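Local coordinates for protein terminase large subunit (PDB 5M1P) that cuts viral DNA as the nuclease part of the ATP-driven motor that packages the phage genome into empty capsids, at residues T115-K120 / E126-N131; R154-Y159 / G174-V179; D75-L80 / D108-N113; S50-L55 / K81-D86. One frame throughout, in Å; residues are numbered along the deposited sequence.

Contact 1: T115-K120 / E126-N131; sequences TPLPVK and EQLISN
Where the RNase H-like sheet ends at strand 114-116, Leu117 and Val119 of the loop leaving that strand pack against Leu128 of helix 122-137. Leu128 supplies both methyls. Its CG lies anti to the carbonyl carbon (chi1 -73°), which sends the branched end across to the loop, with CD1 meeting two partners. One is Val119 CG2, 3.7 Å from Leu128 CD1, reached at a slant; the other is Leu117 CD2, 3.9 Å from the same methyl. The second branch of Leu128, CD2, meets Leu117 CD1 at 3.9 Å. The two leucines therefore run past each other in opposite senses, each methyl of one matched to a methyl of the other, and Val119 adds a third methyl at one end.

The loop is shaped by an inverse gamma turn centred on Val119, and the backbone N of this residue donates a hydrogen bond to Asp95 OD1. Asp95 is a probable ligand of the second catalytic magnesium, so the residue that packs on Leu128 through its side chain also hydrogen-bonds, through its backbone, a carboxylate likely to serve that metal. Leu184 and Met180 of helix 177-186 extend the apolar cluster around Leu117 and Val119. No hydrogen bond joins the two segments: the contact rests on methyl-to-methyl packing, only partly shielded from solvent, while the polar link to the active site runs through the main chain.

Contact 2: R154-Y159 / G174-V179; sequences RNFRYY and GHDDIV. With CA (calcium ion), chain C.
Phe156 reaches from the start of strand 156-160 to Asp176 and Val179 at the head of helix 177-186. Its CB is directed at the other segment, and with CG anti to the backbone N (chi1 -159°) the ring extends into the space beside the helix. CG already lies under Val179 CG1, 4.1 Å away. This methyl stands almost exactly above the middle of the ring, 3.9 Å from the Phe156 centroid and only 4° off the normal, a CH-pi contact in which all the ring carbons share nearly evenly. CD1 also begins to approach the CB of Asp176, which comes in obliquely, and the next atom, CE1, lies 3.7 Å from that CB. The Asp176 carboxylate plane is turned 45° from the ring, with OD2 4.0 Å from Phe156 CE1. On the other side of the ring outline, CD2 is 4.0 Å from Val179 CG1, CE2 touches Ile129 of helix 122-137, and CZ, the tip, is 4.2 Å from the same valine methyl.

Asp176 stands at the N-cap position, though its side chain makes no capping bond, and the next residue, Asp177, belongs to the metal centre of this RuvC-like nuclease. Asp177 OD2 binds the calcium ion at 2.4 Å, and water 1 is bound to the same ion. Asp42, Asp48 and the backbone oxygens of Phe43 and Tyr49 are its other protein ligands. Behind Phe156, Arg157 NE reaches back across the turn into the strand and donates to Arg154 O at 3.0 Å, nearly straight, in the carbonyl plane on a lone pair.

Contact 3: D75-L80 / D108-N113; sequences DQVARL and DAQGIN
Val77 CG1 is the methyl through which helix 73-86 meets Gln110 and Ile112, just beyond the end of helix 101-109. It lies 4.1 Å from Ile112 CG1 and 4.2 Å from Ile112 CD1, so the valine branch rests along the outer half of the isoleucine side chain. From the other partner comes a methylene: Gln110 CG is 4.2 Å from Val77 CG1, at the more exposed border of the contact. The glutamine chain is bent at chi2 (-66°), and its aliphatic part does the touching. Leu80, one turn further along its helix, also faces Ile112 without coming into close contact.

What sets Gln110 and Ile112 side by side is the end of their helix. Gly111 has positive phi and closes a Schellman motif, with its N bonded to Asp108 O at 3.1 Å, and this turn brings Ile112 round towards Val77.

Further out, Gln76 anchors helix 73-86 through side-chain bonds to Gly44 N and Ala71 O. Val92 of strand 91-94 is touched by both Leu80 and Ile112, so the contact fills the angle between helix 73-86, the connection into strand 114-116 and the face of the central sheet.

Contact 4: S50-L55 / K81-D86; sequences SVFSVL and KALSED
Strand 49-56 presents Phe52 and Val54 to Leu83 of helix 73-86, which lies against the central sheet; the closest pair of CA atoms, Val54 and Leu83, is 7.8 Å apart. Along the extended strand the side chains alternate. Phe52 and Val54 point to this helix, while Val51 and Ser53 are turned to the other face of the sheet, where they meet helix 177-186.

Leu83 inserts its branched end between the two strand side chains. Its CG sits anti to the carbonyl carbon (chi1 -80°), which aims the branch point at the strand, and the fork there gives each methyl its own partner. CD1 takes the phenylalanine, 3.6 Å from Phe52 CB and 3.8 Å from Phe52 CD2, and so lies at the edge of the ring, near its plane, where the ring joins its stem. CD2 takes the valine, with Val54 CG2 4.0 Å away. Ile39 of strand 37-42 also touches both Phe52 and Leu83. On the helix itself, Lys81 NZ and Glu85 OE1 form a salt bridge of 2.8 Å one turn apart, with the oxygen approached from its syn side but somewhat out of the carboxylate plane.

All three contacting residues are buried, and the atoms that meet are carbon throughout. The helix is thus held on the sheet here by hydrophobic contact, with its ion pair kept off the interface.

In the fold
From the N terminus, strand 49-56 opens contact 4, and the chain passes through strand 61-69 before helix 73-86 returns to close it. Contact 3 opens on the same helix before contact 4 has closed, so the two cross; it closes beyond helix 101-109. The two also touch directly, Leu80 against Phe52 and Ile112 against Lys81. Contact 1 follows in series, a short loop from strand 114-116 into helix 122-137, and contact 2 comes last, spanning the hairpin 156-170. Ile129 joins contacts 1 and 2, packing on Val179 and Phe156. Val51, on the sheet face away from helix 73-86, meets Asp177, linking contact 4 to contact 2.

Contact 1: T115-K120 / E126-N131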
loop_
_atom_site.group_PDB
_atom_site.type_symbol
_atom_site.label_atom_id
_atom_site.label_comp_id
_atom_site.label_asym_id
_atom_site.label_seq_id
_atom_site.Cartn_x
_atom_site.Cartn_y
_atom_site.Cartn_z
ATOM N N THR A 115 13.345 -0.090 -2.978
ATOM C CA THR A 115 13.439 0.946 -3.993
ATOM C C THR A 115 12.605 2.125 -3.492
ATOM O O THR A 115 11.438 1.939 -3.125
ATOM C CB THR A 115 12.904 0.455 -5.347
ATOM O OG1 THR A 115 13.726 -0.620 -5.800
ATOM C CG2 THR A 115 12.955 1.549 -6.395
ATOM N N PRO A 116 13.196 3.336 -3.443
ATOM C CA PRO A 116 12.412 4.497 -3.018
ATOM C C PRO A 116 11.430 4.952 -4.099
ATOM O O PRO A 116 11.777 5.012 -5.294
ATOM C CB PRO A 116 13.477 5.571 -2.763
ATOM C CG PRO A 116 14.618 5.194 -3.643
ATOM C CD PRO A 116 14.579 3.698 -3.800
ATOM N N LEU A 117 10.207 5.250 -3.674
ATOM C CA LEU A 117 9.203 5.868 -4.520
ATOM C C LEU A 117 8.548 6.977 -3.684
ATOM O O LEU A 117 7.457 6.784 -3.154
ATOM C CB LEU A 117 8.185 4.832 -5.020
ATOM C CG LEU A 117 7.509 5.193 -6.347
ATOM C CD1 LEU A 117 6.726 4.003 -6.882
ATOM C CD2 LEU A 117 6.605 6.411 -6.221
ATOM N N PRO A 118 9.234 8.129 -3.543
ATOM C CA PRO A 118 8.684 9.195 -2.701
ATOM C C PRO A 118 7.429 9.807 -3.302
ATOM O O PRO A 118 7.446 10.250 -4.455
ATOM C CB PRO A 118 9.818 10.222 -2.643
ATOM C CG PRO A 118 10.641 9.969 -3.842
ATOM C CD PRO A 118 10.530 8.507 -4.133
ATOM N N VAL A 119 6.362 9.841 -2.516
ATOM C CA VAL A 119 5.083 10.380 -2.986
ATOM C C VAL A 119 5.121 11.872 -2.681
ATOM O O VAL A 119 4.520 12.367 -1.722
ATOM C CB VAL A 119 3.875 9.640 -2.383
ATOM C CG1 VAL A 119 2.581 10.196 -2.962
ATOM C CG2 VAL A 119 3.954 8.140 -2.686
ATOM N N LYS A 120 5.854 12.574 -3.539
ATOM C CA LYS A 120 6.354 13.916 -3.224
ATOM C C LYS A 120 5.547 15.042 -3.834
ATOM O O LYS A 120 5.872 16.221 -3.638
ATOM C CB LYS A 120 7.820 14.038 -3.648
ATOM C CG LYS A 120 8.089 13.907 -5.143
ATOM C CD LYS A 120 9.581 13.799 -5.422
ATOM C CE LYS A 120 10.269 15.154 -5.325
ATOM N NZ LYS A 120 10.107 15.916 -6.592
ATOM N N GLU A 126 -1.036 10.994 -8.360
ATOM C CA GLU A 126 -2.030 10.733 -9.408
ATOM C C GLU A 126 -1.592 9.624 -10.354
ATOM O O GLU A 126 -2.417 8.821 -10.776
ATOM C CB GLU A 126 -2.386 12.028 -10.146
ATOM C CG GLU A 126 -3.279 12.937 -9.314
ATOM C CD GLU A 126 -3.101 14.424 -9.591
ATOM O OE1 GLU A 126 -2.704 14.813 -10.714
ATOM O OE2 GLU A 126 -3.365 15.205 -8.657
ATOM N N GLN A 127 -0.295 9.543 -10.631
ATOM C CA GLN A 127 0.239 8.482 -11.473
ATOM C C GLN A 127 0.087 7.100 -10.816
ATOM O O GLN A 127 -0.344 6.135 -11.447
ATOM C CB GLN A 127 1.708 8.767 -11.768
ATOM C CG GLN A 127 2.284 7.937 -12.896
ATOM C CD GLN A 127 3.533 8.557 -13.483
ATOM O OE1 GLN A 127 3.713 8.575 -14.701
ATOM N NE2 GLN A 127 4.394 9.090 -12.622
ATOM N N LEU A 128 0.432 7.033 -9.531
ATOM C CA LEU A 128 0.248 5.820 -8.719
ATOM C C LEU A 128 -1.210 5.390 -8.634
ATOM O O LEU A 128 -1.553 4.220 -8.865
ATOM C CB LEU A 128 0.787 6.048 -7.301
ATOM C CG LEU A 128 2.303 6.090 -7.160
ATOM C CD1 LEU A 128 2.700 6.598 -5.787
ATOM C CD2 LEU A 128 2.896 4.709 -7.416
ATOM N N ILE A 129 -2.073 6.334 -8.303
ATOM C CA ILE A 129 -3.494 6.031 -8.134
ATOM C C ILE A 129 -4.180 5.669 -9.455
ATOM O O ILE A 129 -4.961 4.717 -9.500
ATOM C CB ILE A 129 -4.226 7.195 -7.441
ATOM C CG1 ILE A 129 -3.725 7.362 -5.994
ATOM C CG2 ILE A 129 -5.738 7.000 -7.499
ATOM C CD1 ILE A 129 -4.032 6.223 -5.039
ATOM N N SER A 130 -3.897 6.417 -10.515
ATOM C CA SER A 130 -4.476 6.111 -11.822
ATOM C C SER A 130 -4.062 4.713 -12.290
ATOM O O SER A 130 -4.884 3.986 -12.834
ATOM C CB SER A 130 -4.120 7.170 -12.866
ATOM O OG SER A 130 -2.735 7.230 -13.105
ATOM N N ASN A 131 -2.815 4.320 -12.044
ATOM C CA ASN A 131 -2.382 2.981 -12.357
ATOM C C ASN A 131 -3.196 1.944 -11.580
ATOM O O ASN A 131 -3.674 0.969 -12.166
ATOM C CB ASN A 131 -0.893 2.827 -12.061
ATOM C CG ASN A 131 -0.387 1.446 -12.400
ATOM O OD1 ASN A 131 -0.388 1.053 -13.563
ATOM N ND2 ASN A 131 0.022 0.693 -11.385
#

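Contact 2: R154-Y159 / G174-V179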
loop_
_atom_site.group_PDB
_atom_site.type_symbol
_atom_site.label_atom_id
_atom_site.label_comp_id
_atom_site.label_asym_id
_atom_site.label_seq_id
_atom_site.Cartn_x
_atom_site.Cartn_y
_atom_site.Cartn_z
ATOM N N ARG A 154 -13.358 2.743 -1.231
ATOM C CA ARG A 154 -14.658 3.372 -1.552
ATOM C C ARG A 154 -14.689 4.870 -1.243
ATOM O O ARG A 154 -15.252 5.661 -2.009
ATOM C CB ARG A 154 -15.788 2.671 -0.794
ATOM N N ASN A 155 -14.047 5.254 -0.144
ATOM C CA ASN A 155 -14.040 6.655 0.310
ATOM C C ASN A 155 -12.883 7.493 -0.217
ATOM O O ASN A 155 -12.708 8.627 0.227
ATOM C CB ASN A 155 -14.126 6.722 1.839
ATOM C CG ASN A 155 -15.556 6.652 2.338
ATOM O OD1 ASN A 155 -16.445 6.207 1.606
ATOM N ND2 ASN A 155 -15.792 7.109 3.558
ATOM N N PHE A 156 -12.140 7.003 -1.205
ATOM C CA PHE A 156 -11.070 7.792 -1.800
ATOM C C PHE A 156 -11.645 8.586 -2.963
ATOM O O PHE A 156 -12.181 7.998 -3.901
ATOM C CB PHE A 156 -9.955 6.863 -2.256
ATOM C CG PHE A 156 -8.641 7.550 -2.417
ATOM C CD1 PHE A 156 -7.985 8.068 -1.298
ATOM C CD2 PHE A 156 -8.056 7.689 -3.674
ATOM C CE1 PHE A 156 -6.767 8.699 -1.427
ATOM C CE2 PHE A 156 -6.833 8.316 -3.807
ATOM C CZ PHE A 156 -6.191 8.827 -2.684
ATOM N N ARG A 157 -11.556 9.918 -2.897
ATOM C CA ARG A 157 -12.311 10.803 -3.780
ATOM C C ARG A 157 -11.475 11.906 -4.399
ATOM O O ARG A 157 -10.386 12.234 -3.924
ATOM C CB ARG A 157 -13.462 11.453 -3.024
ATOM C CG ARG A 157 -14.317 10.522 -2.203
ATOM C CD ARG A 157 -15.052 9.457 -2.995
ATOM N NE ARG A 157 -15.846 8.651 -2.068
ATOM C CZ ARG A 157 -16.975 9.061 -1.483
ATOM N NH1 ARG A 157 -17.486 10.270 -1.720
ATOM N NH2 ARG A 157 -17.601 8.259 -0.634
ATOM N N TYR A 158 -12.043 12.489 -5.454
ATOM C CA TYR A 158 -11.471 13.630 -6.154
ATOM C C TYR A 158 -11.988 14.931 -5.566
ATOM O O TYR A 158 -13.178 15.080 -5.320
ATOM C CB TYR A 158 -11.870 13.612 -7.630
ATOM C CG TYR A 158 -11.212 12.567 -8.475
ATOM C CD1 TYR A 158 -9.865 12.651 -8.785
ATOM C CD2 TYR A 158 -11.951 11.516 -9.026
ATOM C CE1 TYR A 158 -9.258 11.711 -9.610
ATOM C CE2 TYR A 158 -11.349 10.568 -9.846
ATOM C CZ TYR A 158 -9.998 10.667 -10.123
ATOM O OH TYR A 158 -9.379 9.746 -10.931
ATOM N N TYR A 159 -11.075 15.877 -5.375
ATOM C CA TYR A 159 -11.391 17.260 -5.021
ATOM C C TYR A 159 -10.574 18.182 -5.924
ATOM O O TYR A 159 -9.785 17.717 -6.740
ATOM C CB TYR A 159 -11.080 17.495 -3.546
ATOM C CG TYR A 159 -11.887 16.596 -2.653
ATOM C CD1 TYR A 159 -13.189 16.927 -2.314
ATOM C CD2 TYR A 159 -11.368 15.392 -2.181
ATOM C CE1 TYR A 159 -13.952 16.101 -1.512
ATOM C CE2 TYR A 159 -12.118 14.559 -1.379
ATOM C CZ TYR A 159 -13.413 14.913 -1.051
ATOM O OH TYR A 159 -14.178 14.089 -0.271
ATOM N N GLY A 174 -11.002 11.046 6.787
ATOM C CA GLY A 174 -10.503 9.680 6.709
ATOM C C GLY A 174 -9.034 9.544 6.395
ATOM O O GLY A 174 -8.287 10.528 6.288
ATOM N N HIS A 175 -8.641 8.283 6.260
ATOM C CA HIS A 175 -7.260 7.881 6.081
ATOM C C HIS A 175 -7.065 7.336 4.680
ATOM O O HIS A 175 -8.029 6.900 4.034
ATOM C CB HIS A 175 -6.878 6.782 7.079
ATOM C CG HIS A 175 -7.369 7.008 8.471
ATOM N ND1 HIS A 175 -7.087 8.148 9.191
ATOM C CD2 HIS A 175 -8.122 6.229 9.279
ATOM C CE1 HIS A 175 -7.651 8.063 10.382
ATOM N NE2 HIS A 175 -8.280 6.907 10.460
ATOM N N ASP A 176 -5.813 7.305 4.222
ATOM C CA ASP A 176 -5.504 6.723 2.912
ATOM C C ASP A 176 -4.270 5.823 2.914
ATOM O O ASP A 176 -3.751 5.522 1.843
ATOM C CB ASP A 176 -5.375 7.821 1.844
ATOM C CG ASP A 176 -4.176 8.720 2.062
ATOM O OD1 ASP A 176 -3.411 8.497 3.012
ATOM O OD2 ASP A 176 -4.006 9.663 1.256
ATOM N N ASP A 177 -3.842 5.359 4.088
ATOM C CA ASP A 177 -2.586 4.598 4.181
ATOM C C ASP A 177 -2.691 3.274 3.433
ATOM O O ASP A 177 -1.714 2.812 2.850
ATOM C CB ASP A 177 -2.198 4.301 5.633
ATOM C CG ASP A 177 -2.425 5.468 6.547
ATOM O OD1 ASP A 177 -3.535 5.562 7.113
ATOM O OD2 ASP A 177 -1.511 6.304 6.696
ATOM N N ILE A 178 -3.870 2.655 3.487
ATOM C CA ILE A 178 -4.088 1.387 2.778
ATOM C C ILE A 178 -4.092 1.635 1.268
ATOM O O ILE A 178 -3.447 0.924 0.495
ATOM C CB ILE A 178 -5.405 0.700 3.180
ATOM C CG1 ILE A 178 -5.419 0.367 4.679
ATOM C CG2 ILE A 178 -5.645 -0.557 2.332
ATOM C CD1 ILE A 178 -6.779 -0.033 5.201
ATOM N N VAL A 179 -4.801 2.676 0.853
ATOM C CA VAL A 179 -4.875 3.041 -0.566
ATOM C C VAL A 179 -3.478 3.244 -1.139
ATOM O O VAL A 179 -3.132 2.700 -2.188
ATOM C CB VAL A 179 -5.732 4.317 -0.779
ATOM C CG1 VAL A 179 -5.744 4.716 -2.247
ATOM C CG2 VAL A 179 -7.163 4.088 -0.285
HETATM CA CA CA C . 0.890 6.224 6.948
HETATM O O HOH W 1 0.848 8.246 5.793
#

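Contact 3: D75-L80 / D108-N113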
loop_
_atom_site.group_PDB
_atom_site.type_symbol
_atom_site.label_atom_id
_atom_site.label_comp_id
_atom_site.label_asym_id
_atom_site.label_seq_id
_atom_site.Cartn_x
_atom_site.Cartn_y
_atom_site.Cartn_z
ATOM N N ASP A 75 10.465 -0.576 14.879
ATOM C CA ASP A 75 9.557 -1.724 14.759
ATOM C C ASP A 75 8.936 -1.807 13.364
ATOM O O ASP A 75 8.809 -2.901 12.804
ATOM C CB ASP A 75 8.477 -1.669 15.845
ATOM C CG ASP A 75 7.603 -2.906 15.880
ATOM O OD1 ASP A 75 8.104 -4.017 15.596
ATOM O OD2 ASP A 75 6.414 -2.752 16.220
ATOM N N GLN A 76 8.567 -0.670 12.787
ATOM C CA GLN A 76 8.052 -0.672 11.405
ATOM C C GLN A 76 9.060 -1.259 10.426
ATOM O O GLN A 76 8.708 -2.091 9.586
ATOM C CB GLN A 76 7.652 0.727 10.974
ATOM C CG GLN A 76 6.449 1.255 11.724
ATOM C CD GLN A 76 6.094 2.642 11.283
ATOM O OE1 GLN A 76 6.038 2.917 10.084
ATOM N NE2 GLN A 76 5.871 3.538 12.242
ATOM N N VAL A 77 10.314 -0.837 10.554
ATOM C CA VAL A 77 11.385 -1.357 9.707
ATOM C C VAL A 77 11.623 -2.851 9.975
ATOM O O VAL A 77 11.809 -3.626 9.032
ATOM C CB VAL A 77 12.681 -0.526 9.838
ATOM C CG1 VAL A 77 13.823 -1.190 9.083
ATOM C CG2 VAL A 77 12.459 0.883 9.299
ATOM N N ALA A 78 11.602 -3.266 11.237
ATOM C CA ALA A 78 11.769 -4.694 11.570
ATOM C C ALA A 78 10.628 -5.540 11.005
ATOM O O ALA A 78 10.859 -6.660 10.538
ATOM C CB ALA A 78 11.860 -4.896 13.080
ATOM N N ARG A 79 9.409 -5.011 11.036
ATOM C CA ARG A 79 8.247 -5.752 10.521
ATOM C C ARG A 79 8.347 -5.866 9.004
ATOM O O ARG A 79 8.051 -6.923 8.417
ATOM C CB ARG A 79 6.929 -5.085 10.939
ATOM C CG ARG A 79 6.659 -5.076 12.439
ATOM C CD ARG A 79 6.431 -6.433 13.074
ATOM N NE ARG A 79 6.081 -6.302 14.494
ATOM C CZ ARG A 79 6.241 -7.243 15.433
ATOM N NH1 ARG A 79 5.873 -6.981 16.686
ATOM N NH2 ARG A 79 6.780 -8.434 15.154
ATOM N N LEU A 80 8.802 -4.801 8.367
ATOM C CA LEU A 80 9.058 -4.815 6.934
ATOM C C LEU A 80 10.142 -5.835 6.556
ATOM O O LEU A 80 9.993 -6.582 5.586
ATOM C CB LEU A 80 9.468 -3.411 6.514
ATOM C CG LEU A 80 9.372 -2.940 5.085
ATOM C CD1 LEU A 80 8.046 -3.298 4.435
ATOM C CD2 LEU A 80 9.545 -1.427 5.131
ATOM N N ASP A 108 18.635 1.388 5.202
ATOM C CA ASP A 108 19.984 1.080 4.731
ATOM C C ASP A 108 20.771 0.263 5.762
ATOM O O ASP A 108 21.341 -0.775 5.416
ATOM C CB ASP A 108 20.730 2.362 4.337
ATOM C CG ASP A 108 20.105 3.056 3.139
ATOM O OD1 ASP A 108 19.592 2.356 2.237
ATOM O OD2 ASP A 108 20.109 4.308 3.103
ATOM N N ALA A 109 20.756 0.692 7.023
ATOM C CA ALA A 109 21.484 -0.006 8.090
ATOM C C ALA A 109 21.031 -1.458 8.287
ATOM O O ALA A 109 21.853 -2.341 8.546
ATOM C CB ALA A 109 21.398 0.768 9.396
ATOM N N GLN A 110 19.736 -1.709 8.106
ATOM C CA GLN A 110 19.178 -3.052 8.275
ATOM C C GLN A 110 19.230 -3.904 7.005
ATOM O O GLN A 110 18.770 -5.041 7.008
ATOM C CB GLN A 110 17.751 -2.954 8.822
ATOM C CG GLN A 110 17.693 -2.344 10.215
ATOM C CD GLN A 110 18.364 -3.239 11.246
ATOM O OE1 GLN A 110 17.977 -4.394 11.403
ATOM N NE2 GLN A 110 19.389 -2.716 11.937
ATOM N N GLY A 111 19.778 -3.357 5.923
ATOM C CA GLY A 111 19.937 -4.106 4.677
ATOM C C GLY A 111 18.622 -4.478 4.014
ATOM O O GLY A 111 18.525 -5.524 3.373
ATOM N N ILE A 112 17.613 -3.619 4.162
ATOM C CA ILE A 112 16.300 -3.891 3.578
ATOM C C ILE A 112 16.447 -3.831 2.060
ATOM O O ILE A 112 17.132 -2.961 1.529
ATOM C CB ILE A 112 15.213 -2.889 4.030
ATOM C CG1 ILE A 112 15.133 -2.795 5.566
ATOM C CG2 ILE A 112 13.860 -3.259 3.420
ATOM C CD1 ILE A 112 14.816 -4.091 6.277
ATOM N N ASN A 113 15.838 -4.796 1.377
ATOM C CA ASN A 113 15.752 -4.786 -0.072
ATOM C C ASN A 113 14.651 -3.791 -0.436
ATOM O O ASN A 113 13.490 -4.095 -0.242
ATOM C CB ASN A 113 15.417 -6.203 -0.542
ATOM C CG ASN A 113 15.452 -6.363 -2.041
ATOM O OD1 ASN A 113 15.978 -5.526 -2.768
ATOM N ND2 ASN A 113 14.889 -7.471 -2.514
#

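Contact 4: S50-L55 / K81-D86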
loop_
_atom_site.group_PDB
_atom_site.type_symbol
_atom_site.label_atom_id
_atom_site.label_comp_id
_atom_site.label_asym_id
_atom_site.label_seq_id
_atom_site.Cartn_x
_atom_site.Cartn_y
_atom_site.Cartn_z
ATOM N N SER A 50 0.761 2.600 9.532
ATOM C CA SER A 50 1.703 2.006 8.605
ATOM C C SER A 50 0.999 0.846 7.942
ATOM O O SER A 50 0.315 0.098 8.619
ATOM C CB SER A 50 2.935 1.484 9.348
ATOM O OG SER A 50 2.591 0.611 10.415
ATOM N N VAL A 51 1.163 0.726 6.625
ATOM C CA VAL A 51 0.572 -0.370 5.872
ATOM C C VAL A 51 1.589 -0.930 4.894
ATOM O O VAL A 51 2.140 -0.211 4.052
ATOM C CB VAL A 51 -0.671 0.072 5.099
ATOM C CG1 VAL A 51 -1.329 -1.123 4.419
ATOM C CG2 VAL A 51 -1.649 0.754 6.032
ATOM N N PHE A 52 1.789 -2.242 4.989
ATOM C CA PHE A 52 2.721 -2.965 4.136
ATOM C C PHE A 52 1.920 -3.997 3.359
ATOM O O PHE A 52 1.307 -4.867 3.964
ATOM C CB PHE A 52 3.814 -3.665 4.965
ATOM C CG PHE A 52 4.520 -2.775 5.961
ATOM C CD1 PHE A 52 4.779 -1.440 5.681
ATOM C CD2 PHE A 52 4.946 -3.290 7.180
ATOM C CE1 PHE A 52 5.428 -0.626 6.593
ATOM C CE2 PHE A 52 5.606 -2.479 8.090
ATOM C CZ PHE A 52 5.838 -1.150 7.803
ATOM N N SER A 53 1.923 -3.881 2.032
ATOM C CA SER A 53 1.110 -4.727 1.164
ATOM C C SER A 53 2.016 -5.613 0.321
ATOM O O SER A 53 2.703 -5.120 -0.567
ATOM C CB SER A 53 0.231 -3.869 0.265
ATOM O OG SER A 53 -0.689 -3.115 1.032
ATOM N N VAL A 54 1.980 -6.913 0.577
ATOM C CA VAL A 54 2.783 -7.885 -0.147
ATOM C C VAL A 54 2.021 -8.333 -1.390
ATOM O O VAL A 54 0.958 -8.956 -1.275
ATOM C CB VAL A 54 3.109 -9.109 0.733
ATOM C CG1 VAL A 54 4.046 -10.043 -0.010
ATOM C CG2 VAL A 54 3.736 -8.704 2.061
ATOM N N LEU A 55 2.576 -8.021 -2.562
ATOM C CA LEU A 55 1.991 -8.327 -3.865
ATOM C C LEU A 55 2.772 -9.415 -4.572
ATOM O O LEU A 55 3.973 -9.314 -4.746
ATOM C CB LEU A 55 1.982 -7.072 -4.726
ATOM C CG LEU A 55 1.465 -7.205 -6.155
ATOM C CD1 LEU A 55 0.044 -7.747 -6.182
ATOM C CD2 LEU A 55 1.527 -5.855 -6.835
ATOM N N LYS A 81 11.221 -5.869 7.338
ATOM C CA LYS A 81 12.284 -6.867 7.155
ATOM C C LYS A 81 11.731 -8.292 7.220
ATOM O O LYS A 81 12.037 -9.146 6.366
ATOM C CB LYS A 81 13.366 -6.692 8.218
ATOM C CG LYS A 81 14.542 -7.644 8.106
ATOM C CD LYS A 81 15.607 -7.261 9.121
ATOM C CE LYS A 81 16.877 -8.050 8.882
ATOM N NZ LYS A 81 16.759 -9.397 9.469
ATOM N N ALA A 82 10.934 -8.554 8.242
ATOM C CA ALA A 82 10.361 -9.884 8.415
ATOM C C ALA A 82 9.450 -10.264 7.250
ATOM O O ALA A 82 9.558 -11.367 6.728
ATOM C CB ALA A 82 9.635 -10.004 9.745
ATOM N N LEU A 83 8.589 -9.348 6.819
ATOM C CA LEU A 83 7.720 -9.596 5.655
ATOM C C LEU A 83 8.513 -9.866 4.400
ATOM O O LEU A 83 8.195 -10.764 3.632
ATOM C CB LEU A 83 6.798 -8.399 5.384
ATOM C CG LEU A 83 5.554 -8.296 6.244
ATOM C CD1 LEU A 83 4.912 -6.930 6.076
ATOM C CD2 LEU A 83 4.567 -9.406 5.892
ATOM N N SER A 84 9.539 -9.056 4.179
ATOM C CA SER A 84 10.403 -9.236 3.031
ATOM C C SER A 84 11.034 -10.630 3.055
ATOM O O SER A 84 10.988 -11.352 2.060
ATOM C CB SER A 84 11.494 -8.172 3.002
ATOM O OG SER A 84 12.425 -8.430 1.975
ATOM N N GLU A 85 11.593 -11.002 4.203
ATOM C CA GLU A 85 12.222 -12.309 4.346
ATOM C C GLU A 85 11.213 -13.450 4.183
ATOM O O GLU A 85 11.508 -14.445 3.521
ATOM C CB GLU A 85 12.971 -12.400 5.682
ATOM C CG GLU A 85 14.235 -11.547 5.721
ATOM C CD GLU A 85 14.955 -11.588 7.056
ATOM O OE1 GLU A 85 15.921 -10.812 7.215
ATOM O OE2 GLU A 85 14.554 -12.356 7.961
ATOM N N ASP A 86 10.012 -13.287 4.744
ATOM C CA ASP A 86 8.975 -14.308 4.631
ATOM C C ASP A 86 8.627 -14.575 3.171
ATOM O O ASP A 86 8.349 -15.706 2.809
ATOM C CB ASP A 86 7.689 -13.887 5.348
ATOM C CG ASP A 86 7.797 -13.879 6.884
ATOM O OD1 ASP A 86 8.751 -14.415 7.471
ATOM O OD2 ASP A 86 6.878 -13.326 7.512
#